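Local coordinates for protein mitochondrial enolase superfamily member 1 (Homo sapiens, PDB 4A35) that catalyses the magnesium-dependent dehydration of L-fuconate to 2-dehydro-3-deoxy-L-fuconate, a step in the breakdown of L-fucose, at residues 433-436 with 437-441; 390-393 with 394-397; 114-117 with 118-122; 191-194 with 195-198; 106-110 with 111-115. All blocks are in the same frame, centred on the assembly; numbering follows the deposited sequence. Where two conformers were deposited one is given.

Contacts 2 and 4 come closest to the substrate pocket inferred from relatives: the side chain of Thr193 in contact 4 lies about 3 Å from that of Glu387, and Leu392 in contact 2 about 4 Å from Tyr35. The two touch through Asp390 OD1 and Ser194 OG at 2.7 Å, a probable hydrogen bond. Contacts 5 and 3 follow one another on helix 110-131, share Leu114 and Ala115, and have centres 10 Å apart; both lie across the chain's centre from contact 4, with Leu114 about 10 Å from the side chains of His356 and Glu306. Contact 1, at the C-terminus, is peripheral, its nearest atoms about 8 Å from contact 2.

Contact 1 of 5, residues 433-436 with 437-441; sequences EVWK and KLLPA. With EDO (1,2-ethanediol), chain H.
Leu438 lays its CD1 methyl on the indole of Trp435, 3.7 Å from CZ3, and this marks the tightly packed side of helix 433-438. The methyl sits over one face of the six-membered ring, 22° off the normal and displaced toward the rim, a CH-pi contact in which Leu438 CD1 is 4.1 Å from the ring centroid. The same methyl meets Val434 CG1 at 3.8 Å, the two side chains running side by side one turn apart. Leu439 lies alongside more loosely, its CD1 4.1 Å from Trp435 CE3.

The solvent side is polar and thinly packed. Lys437, its chain extended, carries NZ to 3.0 Å from Glu433 OE2, a salt bridge one turn along the helix in which NZ comes from above the carboxylate plane, 57° out of it. NZ of Lys437 also donates to O1 of a 1,2-ethanediol at 2.7 Å, a molecule probably taken from the crystallisation liquor. The helical torsions end before Leu439, whose N still bonds to Trp435 O at 2.8 Å.

Inward, Trp435 NE1 donates to Arg16 O and its ring meets Tyr429 edge-to-face; Glu433 and Val434 rest on helix 421-427, while Leu438 reaches Pro18 and Leu21 in the loop between strands 7-16 and 36-44.

Contact 2 of 5, residues 390-393 with 394-397; sequences DHLH and EHFK
Leu392 and His395 meet across a short 3-10 turn in the loop between strands 386-388 and 401-402 of the enolase-type C-terminal domain. The backbone evidence is a pair of three-residue-spaced hydrogen bonds, His395 N to Leu392 O and Phe396 N to His393 O, in each of which the donor stands above the carbonyl plane by more than 50°.

The imidazole of His395 is turned so that Leu392 CB lies at its edge, in plane, while Leu392 CD2 comes to 3.8 Å from His395 CD2. Over one face of this ring, near its centre, Glu394 CG stands 4.0 Å above the plane. Phe396 is oriented differently: its ring presents an edge to Leu392 O, which lies in the ring plane and 3.6 Å from Phe396 CD1. His395 ND1 bonds to Ser423 OG, and Phe17 stacks on the imidazole. With His395 cut back to an alanine, Ser423 would probably lose this partner, Phe17 its stacked ring, and a gap would open beside the Leu392 methyl. The His393 side chain leaves the turn roughly at right angles to that of His395, its ND1 bonded to Glu364 and its NE2 to Val389 O.

Glu394 folds back on the turn. Its CG lies between the backbone N and the carbonyl carbon (chi1 64°), and a bend at chi2 (-82°) brings the carboxylate over Leu392. Two waters then tie it to the backbone: one donates to Glu394 OE1 at 2.7 Å and to Asp390 O, and the other donates to Glu394 OE2 at 2.5 Å while accepting from Leu392 N at 3.0 Å.

Contact 3 of 5, residues 114-117 with 118-122; sequences LATA and AVLNA
Leu114 O accepts from Ala118 N at 3.0 Å, the first of four successive alpha-helical bonds in the buried helix 110-131 of the N-terminal domain found in mandelate racemase relatives. The Leu114 side chain faces away from this turn, packing on Ile105 of the second subunit.

Ala115 O follows, bonded to Val119 N at 3.1 Å, with Val119 CG2 3.5 Å from the same oxygen; the Ala115 methyl rests on Ala69, Val70 and Leu73 of helix 63-73. Thr116 makes the straightest of the four, Leu120 N to Thr116 O at 2.8 Å and 171°. Its CG2, anti to the backbone N, lies alongside the Leu120 branch, 3.7 Å from CD1, whereas OG1 turns back to Val112 O. Leu120 carries this apolar row on to Phe89, Tyr93 and Leu96 of helix 89-97.

Ala117 ends the walk, accepting from Asn121 N. The Asn121 amide is spent on two partners, OD1 on Ser335 OG and ND2 on Ile55 O, joining the helix to helix 335-348 and strand 52-58. A leucine in place of Asn121 would probably leave Ser335 OG and Ile55 O without this mate. Asn121 CG lies 3.0 Å from Ala117 O, ND2 badly angled to bond it.

Contact 4 of 5, residues 191-194 with 195-198; sequences YTTS and CAWL
Thr193 O and Ala196 N make the one direct hydrogen bond between the segments, 3.1 Å long, with the donor 61° out of the carbonyl plane; it closes a type I beta turn from Thr193 to Ala196. Two further polar links brace the same corner. Ser194 N donates to Thr192 OG1 at 3.1 Å, an ST turn, and a water bridges the flanking backbone, donating to Thr192 O at 2.8 Å and accepting from Cys195 N at 2.9 Å.

This corner lies where strand 188-192, set between strands 386-388 and 219-223 of the enolase-type barrel, runs out into the loop that leads to helix 202-214. Side-chain hydroxyls tie it to the neighbouring strand end: Thr193 OG1 bonds to Glu387, a substrate-binding residue by similarity, and, in the conformer given, Ser194 OG probably to Asp390 OD1.

The apolar contacts centre on the Thr193 methyl. With CG2 anti to the backbone N and OG1 beside it (chi1 -63°), the methyl is directed at Ala196 CB, 3.6 Å off, and at Trp197 CZ2, 3.7 Å off. The last is an off-centre CH-pi contact, CG2 standing 30° from the normal of the six-membered ring, and the two side chains cross at about a right angle.

Carbonyl-to-ring packing completes the set. Thr193 O sits 3.3 Å above one face of the Trp197 indole, offset toward the rim; although it approaches NE1, the angle is too poor for a hydrogen bond. Beyond the turn, Trp197 packs on Tyr35 and lies about 3 Å, nearest atoms, from Gly25, both inferred to bind substrate.

Contact 5 of 5, residues 106-110 with 111-115; sequences GPEKG and VVHLA
The imidazole of His113 takes the Glu108 backbone and CB over one face: Glu108 CA stands 3.5 Å above the plane, toward the rim, and CB makes a CH-pi contact 22° off the ring normal. The carboxylate of Glu108 is turned almost perpendicular to the ring, the planes 84° apart, and its OE2 lies 3.2 Å from His113 CE1. Two conformers of Glu108 were modelled, so the carboxylate details carry less weight than those at CA.

The flat contact is set at the N-terminal end of helix 110-131. Gly110 O accepts from Leu114 N at 3.0 Å in a nearly linear bond and, more weakly, from His113 N. The positive phi of Gly110 favours a residue without a side chain at this entry. A water joins the loop to the first turn, donating to Lys109 O at 2.8 Å and accepting from Val112 N at 3.0 Å. On the loop side, Val112 CG1, set between the backbone N and the carbonyl carbon (chi1 71°), meets Lys109 O and packs on Gly106 CA at 3.7 Å, just before a cis peptide into Pro107.

The polar ends are paired outward: Glu108 with Tyr93 and Arg311, His113 NE2 with Glu338, and Lys109 in a salt bridge to Asp283 of the second subunit. The Glu338 bond is consistent with a proton on His113 NE2; nearby carboxylates might favour a second, though Arg311 offsets the charge of Glu108.

Contact 1 of 5, residues 433-436 with 437-441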
loop_
_atom_site.group_PDB
_atom_site.type_symbol
_atom_site.label_atom_id
_atom_site.label_comp_id
_atom_site.label_asym_id
_atom_site.label_seq_id
_atom_site.Cartn_x
_atom_site.Cartn_y
_atom_site.Cartn_z
ATOM N N GLU A 433 8.134 1.479 31.645
ATOM C CA GLU A 433 9.169 2.228 32.410
ATOM C C GLU A 433 10.006 3.149 31.521
ATOM O O GLU A 433 10.208 4.323 31.856
ATOM C CB GLU A 433 10.115 1.267 33.192
ATOM C CG GLU A 433 11.461 1.910 33.612
ATOM C CD GLU A 433 12.655 1.027 33.966
ATOM O OE1 GLU A 433 12.428 -0.044 34.581
ATOM O OE2 GLU A 433 13.816 1.448 33.721
ATOM N N VAL A 434 10.513 2.614 30.395
ATOM C CA VAL A 434 11.418 3.360 29.533
ATOM C C VAL A 434 10.719 4.612 28.977
ATOM O O VAL A 434 11.309 5.703 29.031
ATOM C CB VAL A 434 12.012 2.450 28.420
ATOM C CG1 VAL A 434 12.792 3.257 27.377
ATOM C CG2 VAL A 434 12.893 1.358 29.032
ATOM N N TRP A 435 9.445 4.480 28.531
ATOM C CA TRP A 435 8.713 5.608 27.946
ATOM C C TRP A 435 8.209 6.560 28.996
ATOM O O TRP A 435 8.088 7.738 28.686
ATOM C CB TRP A 435 7.605 5.108 27.005
ATOM C CG TRP A 435 8.258 4.419 25.840
ATOM C CD1 TRP A 435 8.410 3.068 25.660
ATOM C CD2 TRP A 435 9.082 5.052 24.844
ATOM N NE1 TRP A 435 9.239 2.824 24.582
ATOM C CE2 TRP A 435 9.663 4.025 24.064
ATOM C CE3 TRP A 435 9.357 6.401 24.513
ATOM C CZ2 TRP A 435 10.519 4.297 22.991
ATOM C CZ3 TRP A 435 10.259 6.665 23.494
ATOM C CH2 TRP A 435 10.761 5.622 22.692
ATOM N N LYS A 436 8.019 6.109 30.257
ATOM C CA LYS A 436 7.633 7.036 31.327
ATOM C C LYS A 436 8.875 7.898 31.707
ATOM O O LYS A 436 8.723 9.028 32.156
ATOM C CB LYS A 436 7.082 6.273 32.560
ATOM C CG LYS A 436 5.657 5.766 32.376
ATOM C CD LYS A 436 5.204 4.948 33.580
ATOM C CE LYS A 436 3.693 4.870 33.685
ATOM N NZ LYS A 436 3.262 3.807 34.632
ATOM N N LYS A 437 10.095 7.377 31.457
ATOM C CA LYS A 437 11.324 8.119 31.769
ATOM C C LYS A 437 11.648 9.069 30.604
ATOM O O LYS A 437 12.159 10.161 30.823
ATOM C CB LYS A 437 12.503 7.140 32.013
ATOM C CG LYS A 437 12.447 6.477 33.405
ATOM C CD LYS A 437 13.521 5.383 33.582
ATOM C CE LYS A 437 13.563 4.911 35.013
ATOM N NZ LYS A 437 14.660 3.881 35.209
ATOM N N LEU A 438 11.413 8.613 29.357
ATOM C CA LEU A 438 11.733 9.417 28.187
ATOM C C LEU A 438 10.675 10.484 27.893
ATOM O O LEU A 438 10.994 11.497 27.257
ATOM C CB LEU A 438 11.907 8.521 26.953
ATOM C CG LEU A 438 13.161 7.596 27.003
ATOM C CD1 LEU A 438 13.230 6.700 25.758
ATOM C CD2 LEU A 438 14.453 8.402 27.073
ATOM N N LEU A 439 9.412 10.190 28.216
ATOM C CA LEU A 439 8.285 11.086 27.953
ATOM C C LEU A 439 7.455 11.178 29.234
ATOM O O LEU A 439 6.370 10.593 29.298
ATOM C CB LEU A 439 7.441 10.600 26.731
ATOM C CG LEU A 439 8.079 10.783 25.355
ATOM C CD1 LEU A 439 7.340 9.945 24.261
ATOM C CD2 LEU A 439 8.176 12.263 24.965
ATOM N N PRO A 440 8.003 11.870 30.276
ATOM C CA PRO A 440 7.319 11.903 31.583
ATOM C C PRO A 440 6.022 12.692 31.533
ATOM O O PRO A 440 5.892 13.594 30.705
ATOM C CB PRO A 440 8.352 12.568 32.513
ATOM C CG PRO A 440 9.224 13.364 31.625
ATOM C CD PRO A 440 9.315 12.565 30.353
ATOM N N ALA A 441 5.034 12.257 32.327
ATOM C CA ALA A 441 3.690 12.853 32.395
ATOM C C ALA A 441 3.643 13.978 33.420
ATOM O O ALA A 441 4.456 13.933 34.367
ATOM C CB ALA A 441 2.675 11.782 32.755
ATOM O OXT ALA A 441 2.777 14.875 33.300
HETATM C C1 EDO H . 15.120 2.392 38.465
HETATM O O1 EDO H . 14.612 2.029 37.187
HETATM C C2 EDO H . 13.883 3.003 39.227
HETATM O O2 EDO H . 13.330 4.102 38.519
#

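Contact 2 of 5, residues 390-393 with 394-397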
loop_
_atom_site.group_PDB
_atom_site.type_symbol
_atom_site.label_atom_id
_atom_site.label_comp_id
_atom_site.label_asym_id
_atom_site.label_seq_id
_atom_site.Cartn_x
_atom_site.Cartn_y
_atom_site.Cartn_z
ATOM N N ASP A 390 23.205 -6.160 14.566
ATOM C CA ASP A 390 23.513 -6.514 15.972
ATOM C C ASP A 390 22.573 -5.913 17.064
ATOM O O ASP A 390 22.912 -5.990 18.249
ATOM C CB ASP A 390 24.968 -6.093 16.321
ATOM C CG ASP A 390 25.273 -4.593 16.167
ATOM O OD1 ASP A 390 24.583 -3.917 15.356
ATOM O OD2 ASP A 390 26.249 -4.110 16.801
ATOM N N HIS A 391 21.407 -5.399 16.650
ATOM C CA HIS A 391 20.396 -4.759 17.503
ATOM C C HIS A 391 19.413 -5.722 18.237
ATOM O O HIS A 391 18.830 -6.587 17.576
ATOM C CB HIS A 391 19.520 -3.820 16.616
ATOM C CG HIS A 391 20.029 -2.422 16.384
ATOM N ND1 HIS A 391 21.164 -2.172 15.610
ATOM C CD2 HIS A 391 19.462 -1.239 16.721
ATOM C CE1 HIS A 391 21.268 -0.857 15.546
ATOM N NE2 HIS A 391 20.261 -0.251 16.197
ATOM N N LEU A 392 19.158 -5.502 19.584
ATOM C CA LEU A 392 17.968 -5.975 20.316
ATOM C C LEU A 392 17.660 -7.468 20.429
ATOM O O LEU A 392 16.560 -7.841 20.899
ATOM C CB LEU A 392 16.729 -5.292 19.650
ATOM C CG LEU A 392 16.778 -3.728 19.513
ATOM C CD1 LEU A 392 15.551 -3.197 18.705
ATOM C CD2 LEU A 392 16.930 -3.040 20.892
ATOM N N HIS A 393 18.594 -8.316 20.070
ATOM C CA HIS A 393 18.417 -9.766 20.205
ATOM C C HIS A 393 18.222 -10.207 21.670
ATOM O O HIS A 393 17.543 -11.207 21.891
ATOM C CB HIS A 393 19.610 -10.527 19.603
ATOM C CG HIS A 393 19.864 -10.144 18.178
ATOM N ND1 HIS A 393 19.004 -10.530 17.162
ATOM C CD2 HIS A 393 20.793 -9.297 17.669
ATOM C CE1 HIS A 393 19.467 -9.959 16.059
ATOM N NE2 HIS A 393 20.555 -9.217 16.315
ATOM N N GLU A 394 18.747 -9.434 22.653
ATOM C CA GLU A 394 18.620 -9.728 24.095
ATOM C C GLU A 394 17.129 -9.674 24.563
ATOM O O GLU A 394 16.820 -10.172 25.648
ATOM C CB GLU A 394 19.497 -8.769 24.953
ATOM C CG GLU A 394 19.127 -7.280 24.919
ATOM C CD GLU A 394 19.646 -6.459 23.745
ATOM O OE1 GLU A 394 20.122 -7.055 22.754
ATOM O OE2 GLU A 394 19.619 -5.210 23.834
ATOM N N HIS A 395 16.217 -9.116 23.727
ATOM C CA HIS A 395 14.801 -9.011 24.103
ATOM C C HIS A 395 13.985 -10.206 23.603
ATOM O O HIS A 395 12.800 -10.308 23.927
ATOM C CB HIS A 395 14.192 -7.688 23.609
ATOM C CG HIS A 395 14.921 -6.477 24.120
ATOM N ND1 HIS A 395 15.027 -6.217 25.472
ATOM C CD2 HIS A 395 15.609 -5.529 23.444
ATOM C CE1 HIS A 395 15.744 -5.111 25.578
ATOM N NE2 HIS A 395 16.082 -4.636 24.396
ATOM N N PHE A 396 14.633 -11.122 22.865
ATOM C CA PHE A 396 13.993 -12.336 22.357
ATOM C C PHE A 396 14.391 -13.524 23.234
ATOM O O PHE A 396 15.547 -13.657 23.643
ATOM C CB PHE A 396 14.365 -12.570 20.866
ATOM C CG PHE A 396 13.614 -11.574 20.002
ATOM C CD1 PHE A 396 14.056 -10.254 19.888
ATOM C CD2 PHE A 396 12.365 -11.895 19.465
ATOM C CE1 PHE A 396 13.314 -9.305 19.168
ATOM C CE2 PHE A 396 11.607 -10.933 18.757
ATOM C CZ PHE A 396 12.086 -9.651 18.617
ATOM N N LYS A 397 13.425 -14.404 23.478
ATOM C CA LYS A 397 13.624 -15.649 24.235
ATOM C C LYS A 397 14.591 -16.598 23.443
ATOM O O LYS A 397 15.399 -17.323 24.034
ATOM C CB LYS A 397 12.253 -16.311 24.508
ATOM C CG LYS A 397 12.401 -17.683 25.237
ATOM C CD LYS A 397 11.078 -18.330 25.680
ATOM C CE LYS A 397 11.368 -19.630 26.461
ATOM N NZ LYS A 397 10.101 -20.164 27.044
HETATM O O HOH W 1 21.573 -7.778 20.541
HETATM O O HOH W 2 20.706 -4.137 21.818
#

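Contact 3 of 5, residues 114-117 with 118-122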
loop_
_atom_site.group_PDB
_atom_site.type_symbol
_atom_site.label_atom_id
_atom_site.label_comp_id
_atom_site.label_asym_id
_atom_site.label_seq_id
_atom_site.Cartn_x
_atom_site.Cartn_y
_atom_site.Cartn_z
ATOM N N LEU A 114 0.701 -5.215 7.340
ATOM C CA LEU A 114 1.613 -5.345 8.493
ATOM C C LEU A 114 0.891 -6.047 9.658
ATOM O O LEU A 114 1.424 -7.022 10.232
ATOM C CB LEU A 114 2.081 -3.947 8.937
ATOM C CG LEU A 114 2.965 -3.191 7.901
ATOM C CD1 LEU A 114 3.432 -1.892 8.489
ATOM C CD2 LEU A 114 4.243 -4.016 7.542
ATOM N N ALA A 115 -0.368 -5.631 9.931
ATOM C CA ALA A 115 -1.164 -6.251 10.962
ATOM C C ALA A 115 -1.438 -7.725 10.637
ATOM O O ALA A 115 -1.373 -8.574 11.516
ATOM C CB ALA A 115 -2.479 -5.490 11.156
ATOM N N THR A 116 -1.797 -8.017 9.376
ATOM C CA THR A 116 -2.028 -9.389 8.925
ATOM C C THR A 116 -0.754 -10.251 9.155
ATOM O O THR A 116 -0.851 -11.401 9.673
ATOM C CB THR A 116 -2.407 -9.418 7.410
ATOM O OG1 THR A 116 -3.638 -8.712 7.209
ATOM C CG2 THR A 116 -2.519 -10.848 6.874
ATOM N N ALA A 117 0.445 -9.679 8.848
ATOM C CA ALA A 117 1.699 -10.426 9.028
ATOM C C ALA A 117 1.923 -10.742 10.522
ATOM O O ALA A 117 2.281 -11.881 10.843
ATOM C CB ALA A 117 2.916 -9.642 8.469
ATOM N N ALA A 118 1.574 -9.812 11.413
ATOM C CA ALA A 118 1.746 -10.006 12.862
ATOM C C ALA A 118 0.850 -11.147 13.387
ATOM O O ALA A 118 1.324 -12.009 14.140
ATOM C CB ALA A 118 1.455 -8.697 13.612
ATOM N N VAL A 119 -0.415 -11.184 12.928
ATOM C CA VAL A 119 -1.387 -12.223 13.328
ATOM C C VAL A 119 -0.928 -13.574 12.770
ATOM O O VAL A 119 -0.851 -14.575 13.521
ATOM C CB VAL A 119 -2.816 -11.836 12.862
ATOM C CG1 VAL A 119 -3.788 -13.004 12.980
ATOM C CG2 VAL A 119 -3.334 -10.607 13.643
ATOM N N LEU A 120 -0.664 -13.612 11.445
ATOM C CA LEU A 120 -0.208 -14.874 10.804
ATOM C C LEU A 120 1.123 -15.392 11.415
ATOM O O LEU A 120 1.265 -16.627 11.601
ATOM C CB LEU A 120 -0.076 -14.666 9.290
ATOM C CG LEU A 120 -1.393 -14.637 8.491
ATOM C CD1 LEU A 120 -1.158 -14.276 6.996
ATOM C CD2 LEU A 120 -2.113 -15.999 8.558
ATOM N N ASN A 121 2.080 -14.490 11.780
ATOM C CA ASN A 121 3.326 -14.883 12.443
ATOM C C ASN A 121 3.030 -15.609 13.751
ATOM O O ASN A 121 3.707 -16.570 14.051
ATOM C CB ASN A 121 4.283 -13.684 12.704
ATOM C CG ASN A 121 4.948 -13.185 11.409
ATOM O OD1 ASN A 121 4.986 -13.897 10.400
ATOM N ND2 ASN A 121 5.519 -11.975 11.408
ATOM N N ALA A 122 2.035 -15.107 14.556
ATOM C CA ALA A 122 1.659 -15.737 15.815
ATOM C C ALA A 122 1.049 -17.157 15.554
ATOM O O ALA A 122 1.333 -18.109 16.282
ATOM C CB ALA A 122 0.684 -14.820 16.584
#

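Contact 4 of 5, residues 191-194 with 195-198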
loop_
_atom_site.group_PDB
_atom_site.type_symbol
_atom_site.label_atom_id
_atom_site.label_comp_id
_atom_site.label_asym_id
_atom_site.label_seq_id
_atom_site.Cartn_x
_atom_site.Cartn_y
_atom_site.Cartn_z
ATOM N N TYR A 191 25.752 -11.119 6.078
ATOM C CA TYR A 191 26.526 -9.891 5.930
ATOM C C TYR A 191 26.117 -9.009 7.074
ATOM O O TYR A 191 24.991 -9.181 7.602
ATOM C CB TYR A 191 26.294 -9.209 4.567
ATOM C CG TYR A 191 24.933 -8.576 4.340
ATOM C CD1 TYR A 191 24.705 -7.235 4.653
ATOM C CD2 TYR A 191 23.940 -9.247 3.617
ATOM C CE1 TYR A 191 23.486 -6.620 4.367
ATOM C CE2 TYR A 191 22.743 -8.609 3.250
ATOM C CZ TYR A 191 22.522 -7.297 3.635
ATOM O OH TYR A 191 21.351 -6.671 3.329
ATOM N N THR A 192 26.996 -8.075 7.459
ATOM C CA THR A 192 26.691 -7.155 8.527
ATOM C C THR A 192 26.298 -5.722 8.001
ATOM O O THR A 192 26.922 -5.172 7.103
ATOM C CB THR A 192 27.825 -7.061 9.564
ATOM O OG1 THR A 192 27.344 -6.231 10.614
ATOM C CG2 THR A 192 29.177 -6.513 8.966
ATOM N N THR A 193 25.301 -5.128 8.656
ATOM C CA THR A 193 24.852 -3.750 8.379
ATOM C C THR A 193 25.336 -2.854 9.563
ATOM O O THR A 193 25.023 -1.670 9.613
ATOM C CB THR A 193 23.343 -3.758 8.101
ATOM O OG1 THR A 193 23.179 -4.554 6.927
ATOM C CG2 THR A 193 22.746 -2.324 7.779
ATOM N N SER A 194 26.113 -3.419 10.490
ATOM C CA SER A 194 26.529 -2.665 11.674
ATOM C C SER A 194 27.515 -1.482 11.391
ATOM O O SER A 194 27.652 -0.620 12.256
ATOM C CB SER A 194 27.087 -3.606 12.735
ATOM O OG SER A 194 26.041 -4.462 13.170
ATOM N N CYS A 195 28.150 -1.391 10.205
ATOM C CA CYS A 195 29.032 -0.239 9.868
ATOM C C CYS A 195 28.326 0.700 8.865
ATOM O O CYS A 195 28.953 1.624 8.312
ATOM C CB CYS A 195 30.360 -0.733 9.286
ATOM S SG CYS A 195 31.220 -1.957 10.317
ATOM N N ALA A 196 27.047 0.409 8.554
ATOM C CA ALA A 196 26.346 1.081 7.467
ATOM C C ALA A 196 25.817 2.476 7.749
ATOM O O ALA A 196 25.609 3.228 6.791
ATOM C CB ALA A 196 25.137 0.219 7.027
ATOM N N TRP A 197 25.513 2.778 8.998
ATOM C CA TRP A 197 24.651 3.906 9.367
ATOM C C TRP A 197 25.258 5.275 9.154
ATOM O O TRP A 197 26.488 5.439 9.140
ATOM C CB TRP A 197 24.102 3.737 10.806
ATOM C CG TRP A 197 23.588 2.335 11.072
ATOM C CD1 TRP A 197 24.135 1.395 11.903
ATOM C CD2 TRP A 197 22.432 1.711 10.467
ATOM N NE1 TRP A 197 23.356 0.242 11.896
ATOM C CE2 TRP A 197 22.325 0.404 11.006
ATOM C CE3 TRP A 197 21.445 2.150 9.545
ATOM C CZ2 TRP A 197 21.299 -0.486 10.623
ATOM C CZ3 TRP A 197 20.382 1.301 9.245
ATOM C CH2 TRP A 197 20.338 -0.011 9.750
ATOM N N LEU A 198 24.360 6.249 8.882
ATOM C CA LEU A 198 24.728 7.651 8.709
ATOM C C LEU A 198 24.998 8.328 10.089
ATOM O O LEU A 198 24.389 7.956 11.097
ATOM C CB LEU A 198 23.625 8.413 7.952
ATOM C CG LEU A 198 23.162 7.986 6.537
ATOM C CD1 LEU A 198 22.712 9.214 5.701
ATOM C CD2 LEU A 198 24.151 7.209 5.810
HETATM O O HOH W 3 28.162 -2.731 7.682
#

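Contact 5 of 5, residues 106-110 with 111-115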
loop_
_atom_site.group_PDB
_atom_site.type_symbol
_atom_site.label_atom_id
_atom_site.label_comp_id
_atom_site.label_asym_id
_atom_site.label_seq_id
_atom_site.Cartn_x
_atom_site.Cartn_y
_atom_site.Cartn_z
ATOM N N GLY A 106 -6.447 -1.515 2.297
ATOM C CA GLY A 106 -5.203 -1.930 1.657
ATOM C C GLY A 106 -5.469 -1.717 0.166
ATOM O O GLY A 106 -5.536 -0.572 -0.287
ATOM N N PRO A 107 -5.788 -2.789 -0.607
ATOM C CA PRO A 107 -5.731 -4.202 -0.209
ATOM C C PRO A 107 -4.304 -4.750 -0.222
ATOM O O PRO A 107 -3.496 -4.433 -1.122
ATOM C CB PRO A 107 -6.563 -4.928 -1.296
ATOM C CG PRO A 107 -6.784 -3.940 -2.392
ATOM C CD PRO A 107 -6.124 -2.644 -2.039
ATOM N N GLU A 108 -3.991 -5.607 0.786
ATOM C CA GLU A 108 -2.692 -6.272 0.906
ATOM C C GLU A 108 -1.505 -5.283 0.780
ATOM O O GLU A 108 -0.522 -5.526 0.072
ATOM C CB GLU A 108 -2.557 -7.437 -0.092
ATOM C CG GLU A 108 -3.358 -8.658 0.337
ATOM C CD GLU A 108 -2.850 -9.932 -0.310
ATOM O OE1 GLU A 108 -3.013 -10.072 -1.542
ATOM O OE2 GLU A 108 -2.207 -10.745 0.386
ATOM N N LYS A 109 -1.599 -4.155 1.526
ATOM C CA LYS A 109 -0.513 -3.161 1.562
ATOM C C LYS A 109 -0.666 -2.267 2.775
ATOM O O LYS A 109 -1.762 -2.083 3.287
ATOM C CB LYS A 109 -0.486 -2.306 0.275
ATOM C CG LYS A 109 -1.718 -1.393 0.127
ATOM C CD LYS A 109 -1.785 -0.739 -1.299
ATOM C CE LYS A 109 -2.085 -1.738 -2.396
ATOM N NZ LYS A 109 -2.556 -1.007 -3.601
ATOM N N GLY A 110 0.422 -1.641 3.182
ATOM C CA GLY A 110 0.363 -0.741 4.309
ATOM C C GLY A 110 -0.011 -1.410 5.624
ATOM O O GLY A 110 0.249 -2.623 5.859
ATOM N N VAL A 111 -0.669 -0.605 6.465
ATOM C CA VAL A 111 -1.037 -0.977 7.847
ATOM C C VAL A 111 -1.755 -2.319 7.919
ATOM O O VAL A 111 -1.382 -3.188 8.738
ATOM C CB VAL A 111 -1.876 0.127 8.517
ATOM C CG1 VAL A 111 -2.582 -0.411 9.778
ATOM C CG2 VAL A 111 -0.972 1.317 8.860
ATOM N N VAL A 112 -2.748 -2.502 7.066
ATOM C CA VAL A 112 -3.597 -3.708 7.169
ATOM C C VAL A 112 -2.751 -4.987 6.892
ATOM O O VAL A 112 -2.963 -5.995 7.573
ATOM C CB VAL A 112 -4.874 -3.628 6.272
ATOM C CG1 VAL A 112 -4.533 -3.753 4.783
ATOM C CG2 VAL A 112 -5.928 -4.669 6.709
ATOM N N HIS A 113 -1.765 -4.894 5.992
ATOM C CA HIS A 113 -0.914 -6.063 5.680
ATOM C C HIS A 113 0.130 -6.300 6.774
ATOM O O HIS A 113 0.428 -7.466 7.111
ATOM C CB HIS A 113 -0.278 -5.941 4.304
ATOM C CG HIS A 113 -0.180 -7.260 3.586
ATOM N ND1 HIS A 113 -1.275 -8.099 3.461
ATOM C CD2 HIS A 113 0.846 -7.763 2.850
ATOM C CE1 HIS A 113 -0.838 -9.149 2.783
ATOM N NE2 HIS A 113 0.413 -8.955 2.338
ATOM N N LEU A 114 0.701 -5.215 7.340
ATOM C CA LEU A 114 1.613 -5.345 8.493
ATOM C C LEU A 114 0.891 -6.047 9.658
ATOM O O LEU A 114 1.424 -7.022 10.232
ATOM C CB LEU A 114 2.081 -3.947 8.937
ATOM C CG LEU A 114 2.965 -3.191 7.901
ATOM C CD1 LEU A 114 3.432 -1.892 8.489
ATOM C CD2 LEU A 114 4.243 -4.016 7.542
ATOM N N ALA A 115 -0.368 -5.631 9.931
ATOM C CA ALA A 115 -1.164 -6.251 10.962
ATOM C C ALA A 115 -1.438 -7.725 10.637
ATOM O O ALA A 115 -1.373 -8.574 11.516
ATOM C CB ALA A 115 -2.479 -5.490 11.156
HETATM O O HOH W 4 -3.278 -0.457 4.922
#